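Long-range contact in centrosome-associated zinc finger protein Cp190 (Drosophila melanogaster, PDB 6ER1), which organises chromatin domains and boundaries as a partner recruited by insulator DNA-binding proteins, and homodimerises through its N-terminal BTB domain: residues 49-61 and 80-94. Numbering follows the deposited sequence.
Sequences VHRLVLSACTDYF and EFQADVVVPIVNFMY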
ATOM      1  N   VAL A  49      -5.954   5.237  -8.712  1.00 17.02           N
ATOM      2  CA  VAL A  49      -5.670   4.092  -7.882  1.00 16.81           C
ATOM      3  C   VAL A  49      -4.171   4.123  -7.505  1.00 16.25           C
ATOM      4  O   VAL A  49      -3.387   4.943  -7.987  1.00 18.29           O
ATOM      5  CB  VAL A  49      -6.038   2.779  -8.630  1.00 17.02           C
ATOM      6  CG1 VAL A  49      -7.500   2.721  -8.976  1.00 17.64           C
ATOM      7  CG2 VAL A  49      -5.199   2.606  -9.889  1.00 19.01           C
ATOM      8  N   HIS A  50      -3.796   3.152  -6.687  1.00 16.85           N
ATOM      9  CA  HIS A  50      -2.394   2.873  -6.292  1.00 17.55           C
ATOM     10  C   HIS A  50      -1.916   1.633  -6.992  1.00 16.38           C
ATOM     11  O   HIS A  50      -2.464   0.552  -6.769  1.00 17.14           O
ATOM     12  CB  HIS A  50      -2.284   2.680  -4.795  1.00 18.64           C
ATOM     13  CG  HIS A  50      -2.800   3.818  -3.982  1.00 17.41           C
ATOM     14  ND1 HIS A  50      -4.096   3.842  -3.492  1.00 19.66           N
ATOM     15  CD2 HIS A  50      -2.236   4.993  -3.606  1.00 18.18           C
ATOM     16  CE1 HIS A  50      -4.297   4.960  -2.830  1.00 19.12           C
ATOM     17  NE2 HIS A  50      -3.189   5.686  -2.888  1.00 18.58           N
ATOM     18  N   ARG A  51      -0.879   1.765  -7.808  1.00 17.64           N
ATOM     19  CA  ARG A  51      -0.310   0.648  -8.554  1.00 19.76           C
ATOM     20  C   ARG A  51      -0.018  -0.555  -7.662  1.00 19.57           C
ATOM     21  O   ARG A  51      -0.334  -1.689  -8.059  1.00 21.62           O
ATOM     22  CB  ARG A  51       0.929   1.097  -9.285  1.00 26.44           C
ATOM     23  CG  ARG A  51       1.376   0.189 -10.386  1.00 30.19           C
ATOM     24  CD  ARG A  51       2.607   0.763 -11.101  1.00 29.38           C
ATOM     25  NE  ARG A  51       2.204   1.807 -12.052  1.00 29.60           N
ATOM     26  CZ  ARG A  51       2.363   3.116 -11.901  1.00 33.04           C
ATOM     27  NH1 ARG A  51       2.943   3.624 -10.821  1.00 35.77           N
ATOM     28  NH2 ARG A  51       1.935   3.948 -12.856  1.00 37.80           N
ATOM     29  N   LEU A  52       0.564  -0.310  -6.476  1.00 18.13           N
ATOM     30  CA  LEU A  52       0.949  -1.405  -5.613  1.00 17.18           C
ATOM     31  C   LEU A  52      -0.243  -2.178  -5.098  1.00 16.98           C
ATOM     32  O   LEU A  52      -0.122  -3.399  -4.868  1.00 19.78           O
ATOM     33  CB  LEU A  52       1.842  -0.900  -4.509  1.00 22.80           C
ATOM     34  CG  LEU A  52       1.349  -0.234  -3.249  1.00 26.74           C
ATOM     35  CD1 LEU A  52       0.667  -1.242  -2.329  1.00 27.50           C
ATOM     36  CD2 LEU A  52       2.482   0.413  -2.472  1.00 28.15           C
ATOM     37  N   VAL A  53      -1.404  -1.497  -4.918  1.00 16.23           N
ATOM     38  CA  VAL A  53      -2.572  -2.230  -4.451  1.00 15.94           C
ATOM     39  C   VAL A  53      -3.053  -3.192  -5.544  1.00 15.63           C
ATOM     40  O   VAL A  53      -3.399  -4.363  -5.289  1.00 16.77           O
ATOM     41  CB  VAL A  53      -3.694  -1.253  -4.053  1.00 15.41           C
ATOM     42  CG1 VAL A  53      -4.941  -2.020  -3.676  1.00 16.95           C
ATOM     43  CG2 VAL A  53      -3.232  -0.419  -2.851  1.00 17.13           C
ATOM     44  N   LEU A  54      -3.105  -2.683  -6.764  1.00 16.12           N
ATOM     45  CA  LEU A  54      -3.548  -3.503  -7.906  1.00 17.04           C
ATOM     46  C   LEU A  54      -2.595  -4.711  -8.085  1.00 16.19           C
ATOM     47  O   LEU A  54      -3.004  -5.886  -8.261  1.00 16.78           O
ATOM     48  CB  LEU A  54      -3.608  -2.651  -9.166  1.00 18.49           C
ATOM     49  CG  LEU A  54      -4.960  -1.874  -9.356  1.00 18.66           C
ATOM     50  CD1 LEU A  54      -5.484  -1.156  -8.164  1.00 17.79           C
ATOM     51  CD2 LEU A  54      -4.841  -0.885 -10.489  1.00 23.92           C
ATOM     52  N   SER A  55      -1.321  -4.441  -7.907  1.00 16.92           N
ATOM     53  CA  SER A  55      -0.283  -5.464  -8.147  1.00 15.81           C
ATOM     54  C   SER A  55      -0.291  -6.601  -7.111  1.00 15.17           C
ATOM     55  O   SER A  55       0.198  -7.696  -7.390  1.00 18.46           O
ATOM     56  CB  SER A  55       1.097  -4.856  -8.182  1.00 20.88           C
ATOM     57  OG  SER A  55       1.187  -3.835  -9.191  1.00 24.89           O
ATOM     58  N   ALA A  56      -0.858  -6.358  -5.932  1.00 15.65           N
ATOM     59  CA  ALA A  56      -0.943  -7.431  -4.914  1.00 16.99           C
ATOM     60  C   ALA A  56      -1.832  -8.592  -5.375  1.00 15.90           C
ATOM     61  O   ALA A  56      -1.672  -9.711  -4.895  1.00 20.26           O
ATOM     62  CB  ALA A  56      -1.482  -6.878  -3.624  1.00 18.27           C
ATOM     63  N   CYS A  57      -2.796  -8.253  -6.246  1.00 16.53           N
ATOM     64  CA  CYS A  57      -3.796  -9.238  -6.730  1.00 17.93           C
ATOM     65  C   CYS A  57      -3.593  -9.756  -8.122  1.00 16.05           C
ATOM     66  O   CYS A  57      -4.142 -10.836  -8.489  1.00 18.46           O
ATOM     67  CB  CYS A  57      -5.221  -8.681  -6.671  1.00 19.68           C
ATOM     68  SG  CYS A  57      -5.826  -8.522  -4.990  1.00 21.03           S
ATOM     69  N   THR A  58      -2.902  -8.982  -8.941  1.00 15.81           N
ATOM     70  CA  THR A  58      -2.822  -9.300 -10.376  1.00 15.34           C
ATOM     71  C   THR A  58      -1.610  -8.654 -11.027  1.00 14.97           C
ATOM     72  O   THR A  58      -1.129  -7.640 -10.539  1.00 17.69           O
ATOM     73  CB  THR A  58      -4.110  -8.830 -11.105  1.00 16.41           C
ATOM     74  OG1 THR A  58      -4.147  -9.310 -12.458  1.00 17.90           O
ATOM     75  CG2 THR A  58      -4.258  -7.304 -11.062  1.00 17.01           C
ATOM     76  N   ASP A  59      -1.181  -9.187 -12.160  1.00 15.20           N
ATOM     77  CA  ASP A  59      -0.234  -8.466 -13.035  1.00 17.72           C
ATOM     78  C   ASP A  59      -0.911  -7.853 -14.284  1.00 17.70           C
ATOM     79  O   ASP A  59      -0.253  -7.254 -15.127  1.00 19.30           O
ATOM     80  CB  ASP A  59       0.919  -9.360 -13.466  1.00 19.25           C
ATOM     81  CG  ASP A  59       1.870  -9.641 -12.332  1.00 20.99           C
ATOM     82  OD1 ASP A  59       2.325  -8.640 -11.749  1.00 28.29           O
ATOM     83  OD2 ASP A  59       2.080 -10.835 -12.033  1.00 26.73           O
ATOM     84  N   TYR A  60      -2.227  -7.927 -14.346  1.00 16.18           N
ATOM     85  CA  TYR A  60      -2.936  -7.457 -15.552  1.00 14.71           C
ATOM     86  C   TYR A  60      -2.773  -5.960 -15.770  1.00 15.06           C
ATOM     87  O   TYR A  60      -2.610  -5.502 -16.895  1.00 15.33           O
ATOM     88  CB  TYR A  60      -4.366  -7.833 -15.452  1.00 15.24           C
ATOM     89  CG  TYR A  60      -5.180  -7.555 -16.695  1.00 14.79           C
ATOM     90  CD1 TYR A  60      -5.118  -8.374 -17.824  1.00 15.27           C
ATOM     91  CD2 TYR A  60      -6.078  -6.492 -16.703  1.00 16.04           C
ATOM     92  CE1 TYR A  60      -5.934  -8.131 -18.942  1.00 16.97           C
ATOM     93  CE2 TYR A  60      -6.929  -6.266 -17.773  1.00 16.93           C
ATOM     94  CZ  TYR A  60      -6.859  -7.062 -18.884  1.00 17.11           C
ATOM     95  OH  TYR A  60      -7.694  -6.763 -19.949  1.00 21.84           O
ATOM     96  N   PHE A  61      -2.860  -5.162 -14.697  1.00 16.38           N
ATOM     97  CA  PHE A  61      -2.655  -3.731 -14.865  1.00 16.17           C
ATOM     98  C   PHE A  61      -1.211  -3.423 -15.308  1.00 16.08           C
ATOM     99  O   PHE A  61      -1.011  -2.501 -16.080  1.00 19.70           O
ATOM    100  CB  PHE A  61      -3.057  -2.946 -13.629  1.00 18.78           C
ATOM    101  CG  PHE A  61      -4.543  -2.895 -13.398  1.00 17.49           C
ATOM    102  CD1 PHE A  61      -5.270  -1.889 -13.961  1.00 19.05           C
ATOM    103  CD2 PHE A  61      -5.206  -3.831 -12.618  1.00 18.89           C
ATOM    104  CE1 PHE A  61      -6.613  -1.816 -13.750  1.00 19.92           C
ATOM    105  CE2 PHE A  61      -6.576  -3.770 -12.427  1.00 18.70           C
ATOM    106  CZ  PHE A  61      -7.243  -2.741 -12.980  1.00 20.92           C
ATOM    107  N   GLU A  80     -12.968  -4.140 -23.460  1.00 22.07           N
ATOM    108  CA  GLU A  80     -13.542  -5.216 -22.643  1.00 26.30           C
ATOM    109  C   GLU A  80     -13.362  -5.017 -21.151  1.00 21.08           C
ATOM    110  O   GLU A  80     -13.780  -5.894 -20.388  1.00 26.26           O
ATOM    111  CB  GLU A  80     -12.964  -6.606 -23.010  1.00 27.74           C
ATOM    112  CG  GLU A  80     -11.511  -6.919 -22.574  1.00 31.33           C
ATOM    113  CD  GLU A  80     -10.491  -6.482 -23.595  1.00 35.42           C
ATOM    114  OE1 GLU A  80     -10.788  -5.534 -24.381  1.00 35.56           O
ATOM    115  OE2 GLU A  80      -9.395  -7.070 -23.581  1.00 38.45           O
ATOM    116  N   PHE A  81     -12.770  -3.890 -20.726  1.00 18.64           N
ATOM    117  CA  PHE A  81     -12.383  -3.710 -19.335  1.00 16.40           C
ATOM    118  C   PHE A  81     -12.778  -2.308 -18.900  1.00 16.59           C
ATOM    119  O   PHE A  81     -11.963  -1.409 -18.722  1.00 17.70           O
ATOM    120  CB  PHE A  81     -10.860  -3.959 -19.219  1.00 16.93           C
ATOM    121  CG  PHE A  81     -10.346  -4.176 -17.827  1.00 16.56           C
ATOM    122  CD1 PHE A  81     -10.746  -5.258 -17.084  1.00 18.11           C
ATOM    123  CD2 PHE A  81      -9.368  -3.332 -17.299  1.00 16.53           C
ATOM    124  CE1 PHE A  81     -10.204  -5.517 -15.831  1.00 17.25           C
ATOM    125  CE2 PHE A  81      -8.819  -3.595 -16.051  1.00 17.48           C
ATOM    126  CZ  PHE A  81      -9.253  -4.672 -15.302  1.00 17.40           C
ATOM    127  N   GLN A  82     -14.101  -2.107 -18.826  1.00 16.07           N
ATOM    128  CA  GLN A  82     -14.689  -0.803 -18.487  1.00 15.66           C
ATOM    129  C   GLN A  82     -15.222  -0.785 -17.081  1.00 15.27           C
ATOM    130  O   GLN A  82     -15.018  -1.732 -16.281  1.00 16.33           O
ATOM    131  CB  GLN A  82     -15.766  -0.459 -19.542  1.00 17.04           C
ATOM    132  CG  GLN A  82     -15.137  -0.313 -20.904  1.00 18.47           C
ATOM    133  CD  GLN A  82     -14.310   0.970 -21.032  1.00 17.15           C
ATOM    134  OE1 GLN A  82     -14.815   2.084 -20.756  1.00 20.06           O
ATOM    135  NE2 GLN A  82     -13.079   0.853 -21.516  1.00 17.79           N
ATOM    136  N   ALA A  83     -15.842   0.317 -16.681  1.00 16.10           N
ATOM    137  CA  ALA A  83     -16.137   0.548 -15.252  1.00 16.27           C
ATOM    138  C   ALA A  83     -17.035  -0.518 -14.645  1.00 15.38           C
ATOM    139  O   ALA A  83     -16.962  -0.789 -13.466  1.00 16.79           O
ATOM    140  CB  ALA A  83     -16.708   1.946 -15.018  1.00 17.31           C
ATOM    141  N   ASP A  84     -17.945  -1.108 -15.468  1.00 15.59           N
ATOM    142  CA  ASP A  84     -18.806  -2.148 -14.915  1.00 16.29           C
ATOM    143  C   ASP A  84     -18.101  -3.325 -14.199  1.00 15.65           C
ATOM    144  O   ASP A  84     -18.623  -3.889 -13.267  1.00 17.39           O
ATOM    145  CB  ASP A  84     -19.816  -2.715 -15.957  1.00 17.89           C
ATOM    146  CG  ASP A  84     -19.180  -3.340 -17.171  1.00 20.06           C
ATOM    147  OD1 ASP A  84     -17.961  -3.125 -17.429  1.00 22.60           O
ATOM    148  OD2 ASP A  84     -19.898  -4.090 -17.864  1.00 27.74           O
ATOM    149  N   VAL A  85     -16.931  -3.685 -14.714  1.00 14.96           N
ATOM    150  CA  VAL A  85     -16.101  -4.712 -14.066  1.00 14.83           C
ATOM    151  C   VAL A  85     -14.947  -4.100 -13.258  1.00 14.49           C
ATOM    152  O   VAL A  85     -14.647  -4.632 -12.164  1.00 15.78           O
ATOM    153  CB  VAL A  85     -15.591  -5.799 -15.045  1.00 15.51           C
ATOM    154  CG1 VAL A  85     -16.770  -6.540 -15.668  1.00 17.27           C
ATOM    155  CG2 VAL A  85     -14.664  -5.229 -16.108  1.00 15.24           C
ATOM    156  N   VAL A  86     -14.400  -2.993 -13.739  1.00 12.95           N
ATOM    157  CA  VAL A  86     -13.201  -2.415 -13.089  1.00 12.71           C
ATOM    158  C   VAL A  86     -13.530  -1.873 -11.737  1.00 13.54           C
ATOM    159  O   VAL A  86     -12.796  -2.072 -10.732  1.00 14.59           O
ATOM    160  CB  VAL A  86     -12.480  -1.395 -13.948  1.00 14.07           C
ATOM    161  CG1 VAL A  86     -11.390  -0.652 -13.178  1.00 14.64           C
ATOM    162  CG2 VAL A  86     -11.964  -2.038 -15.234  1.00 14.05           C
ATOM    163  N   VAL A  87     -14.640  -1.145 -11.605  1.00 14.48           N
ATOM    164  CA  VAL A  87     -14.951  -0.540 -10.309  1.00 14.75           C
ATOM    165  C   VAL A  87     -15.188  -1.556  -9.188  1.00 13.46           C
ATOM    166  O   VAL A  87     -14.500  -1.450  -8.138  1.00 16.23           O
ATOM    167  CB  VAL A  87     -16.119   0.491 -10.432  1.00 17.38           C
ATOM    168  CG1 VAL A  87     -16.617   0.897  -9.062  1.00 18.78           C
ATOM    169  CG2 VAL A  87     -15.619   1.687 -11.228  1.00 18.52           C
ATOM    170  N   PRO A  88     -15.966  -2.619  -9.421  1.00 14.70           N
ATOM    171  CA  PRO A  88     -16.130  -3.604  -8.352  1.00 14.32           C
ATOM    172  C   PRO A  88     -14.786  -4.353  -8.062  1.00 12.81           C
ATOM    173  O   PRO A  88     -14.552  -4.670  -6.880  1.00 13.10           O
ATOM    174  CB  PRO A  88     -17.219  -4.566  -8.842  1.00 16.46           C
ATOM    175  CG  PRO A  88     -17.765  -3.949 -10.013  1.00 20.19           C
ATOM    176  CD  PRO A  88     -16.990  -2.788 -10.481  1.00 16.25           C
ATOM    177  N   ILE A  89     -14.055  -4.658  -9.133  1.00 12.20           N
ATOM    178  CA  ILE A  89     -12.755  -5.400  -8.919  1.00 11.86           C
ATOM    179  C   ILE A  89     -11.789  -4.534  -8.128  1.00 11.65           C
ATOM    180  O   ILE A  89     -11.146  -5.048  -7.182  1.00 13.91           O
ATOM    181  CB  ILE A  89     -12.239  -5.871 -10.246  1.00 12.46           C
ATOM    182  CG1 ILE A  89     -13.123  -6.999 -10.753  1.00 14.47           C
ATOM    183  CG2 ILE A  89     -10.794  -6.390 -10.083  1.00 14.51           C
ATOM    184  CD1 ILE A  89     -12.837  -7.470 -12.140  1.00 16.12           C
ATOM    185  N   VAL A  90     -11.633  -3.275  -8.476  1.00 12.54           N
ATOM    186  CA  VAL A  90     -10.733  -2.407  -7.721  1.00 13.05           C
ATOM    187  C   VAL A  90     -11.203  -2.266  -6.294  1.00 13.57           C
ATOM    188  O   VAL A  90     -10.397  -2.289  -5.328  1.00 14.49           O
ATOM    189  CB  VAL A  90     -10.555  -1.038  -8.411  1.00 15.25           C
ATOM    190  CG1 VAL A  90      -9.873  -0.007  -7.504  1.00 16.04           C
ATOM    191  CG2 VAL A  90      -9.761  -1.173  -9.687  1.00 15.69           C
ATOM    192  N   ASN A  91     -12.510  -2.095  -6.064  1.00 13.64           N
ATOM    193  CA  ASN A  91     -12.960  -2.008  -4.691  1.00 13.51           C
ATOM    194  C   ASN A  91     -12.652  -3.286  -3.868  1.00 13.65           C
ATOM    195  O   ASN A  91     -12.288  -3.218  -2.664  1.00 15.78           O
ATOM    196  CB  ASN A  91     -14.441  -1.660  -4.607  1.00 15.09           C
ATOM    197  CG  ASN A  91     -14.768  -0.208  -5.000  1.00 17.79           C
ATOM    198  OD1 ASN A  91     -13.950   0.677  -4.854  1.00 23.07           O
ATOM    199  ND2 ASN A  91     -15.992   0.031  -5.402  1.00 21.01           N
ATOM    200  N   PHE A  92     -12.758  -4.430  -4.526  1.00 13.28           N
ATOM    201  CA  PHE A  92     -12.341  -5.716  -3.945  1.00 13.68           C
ATOM    202  C   PHE A  92     -10.850  -5.684  -3.596  1.00 13.02           C
ATOM    203  O   PHE A  92     -10.473  -6.101  -2.468  1.00 14.21           O
ATOM    204  CB  PHE A  92     -12.643  -6.882  -4.878  1.00 13.70           C
ATOM    205  CG  PHE A  92     -12.031  -8.171  -4.467  1.00 13.54           C
ATOM    206  CD1 PHE A  92     -12.479  -8.904  -3.409  1.00 14.09           C
ATOM    207  CD2 PHE A  92     -10.888  -8.564  -5.104  1.00 17.14           C
ATOM    208  CE1 PHE A  92     -11.827 -10.054  -3.012  1.00 15.78           C
ATOM    209  CE2 PHE A  92     -10.228  -9.722  -4.726  1.00 17.19           C
ATOM    210  CZ  PHE A  92     -10.713 -10.476  -3.695  1.00 16.90           C
ATOM    211  N   MET A  93     -10.033  -5.160  -4.496  1.00 13.08           N
ATOM    212  CA  MET A  93      -8.570  -5.152  -4.187  1.00 12.94           C
ATOM    213  C   MET A  93      -8.255  -4.346  -2.950  1.00 13.37           C
ATOM    214  O   MET A  93      -7.326  -4.703  -2.173  1.00 15.09           O
ATOM    215  CB  MET A  93      -7.781  -4.614  -5.352  1.00 13.97           C
ATOM    216  CG  MET A  93      -7.836  -5.472  -6.556  1.00 15.15           C
ATOM    217  SD  MET A  93      -7.213  -4.536  -7.971  1.00 19.60           S
ATOM    218  CE  MET A  93      -6.796  -5.763  -8.981  1.00 19.45           C
ATOM    219  N   TYR A  94      -9.000  -3.284  -2.666  1.00 14.26           N
ATOM    220  CA  TYR A  94      -8.798  -2.438  -1.476  1.00 14.93           C
ATOM    221  C   TYR A  94      -9.402  -2.988  -0.192  1.00 14.66           C
ATOM    222  O   TYR A  94      -8.973  -2.622   0.912  1.00 18.52           O
ATOM    223  CB  TYR A  94      -9.319  -1.027  -1.695  1.00 14.45           C
ATOM    224  CG  TYR A  94      -8.398  -0.150  -2.514  1.00 14.07           C
ATOM    225  CD1 TYR A  94      -8.415  -0.147  -3.889  1.00 14.91           C
ATOM    226  CD2 TYR A  94      -7.439   0.649  -1.882  1.00 13.79           C
ATOM    227  CE1 TYR A  94      -7.542   0.625  -4.633  1.00 14.82           C
ATOM    228  CE2 TYR A  94      -6.572   1.429  -2.616  1.00 13.96           C
ATOM    229  CZ  TYR A  94      -6.605   1.415  -3.993  1.00 14.58           C
ATOM    230  OH  TYR A  94      -5.779   2.217  -4.731  1.00 17.25           O
TER
HETATM  231  O   HOH W   1      -4.892  -5.786  -3.301  1.00 22.33           O
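In the buried core of the BTB domain, the hydroxyl of Tyr94 on helix 83-95 reaches the start of helix 51-57. Two bonds grip Tyr94 OH. The backbone N of His50, the N-cap residue, donates to it at 2.9 Å. The second bond, 2.6 Å between His50 ND1 and Tyr94 OH, could run in either direction. The two rings meet rim to rim. Val53 CG1 sits over one face of the Tyr94 ring, a CH-pi contact 3.7 Å from CG1 to the centroid. A phenylalanine in place of Tyr94 would probably keep that packing but leave His50 N and ND1 without their shared partner. The axes of segments 51-57 and 83-94 cross at 91°, part of the helical cluster of the BTB/POZ fold. At the crossing, Met93 is a knob among Val53, Leu54, Cys57 and Phe61. The Met93 chain is extended beyond CG and brings Met93 CE to 3.6 Å from Thr58 CG2. Water 1 donates to both Val53 O and Met93 O; Trp17 of the second subunit also hydrogen-bonds Met93 O. Further along, Tyr60 and Phe81 form a T-shaped pair, with Tyr60 CE2 over the centre of the Phe81 ring. Val86 CG2 covers the opposite face. Tyr60 OH hydrogen-bonds Glu114.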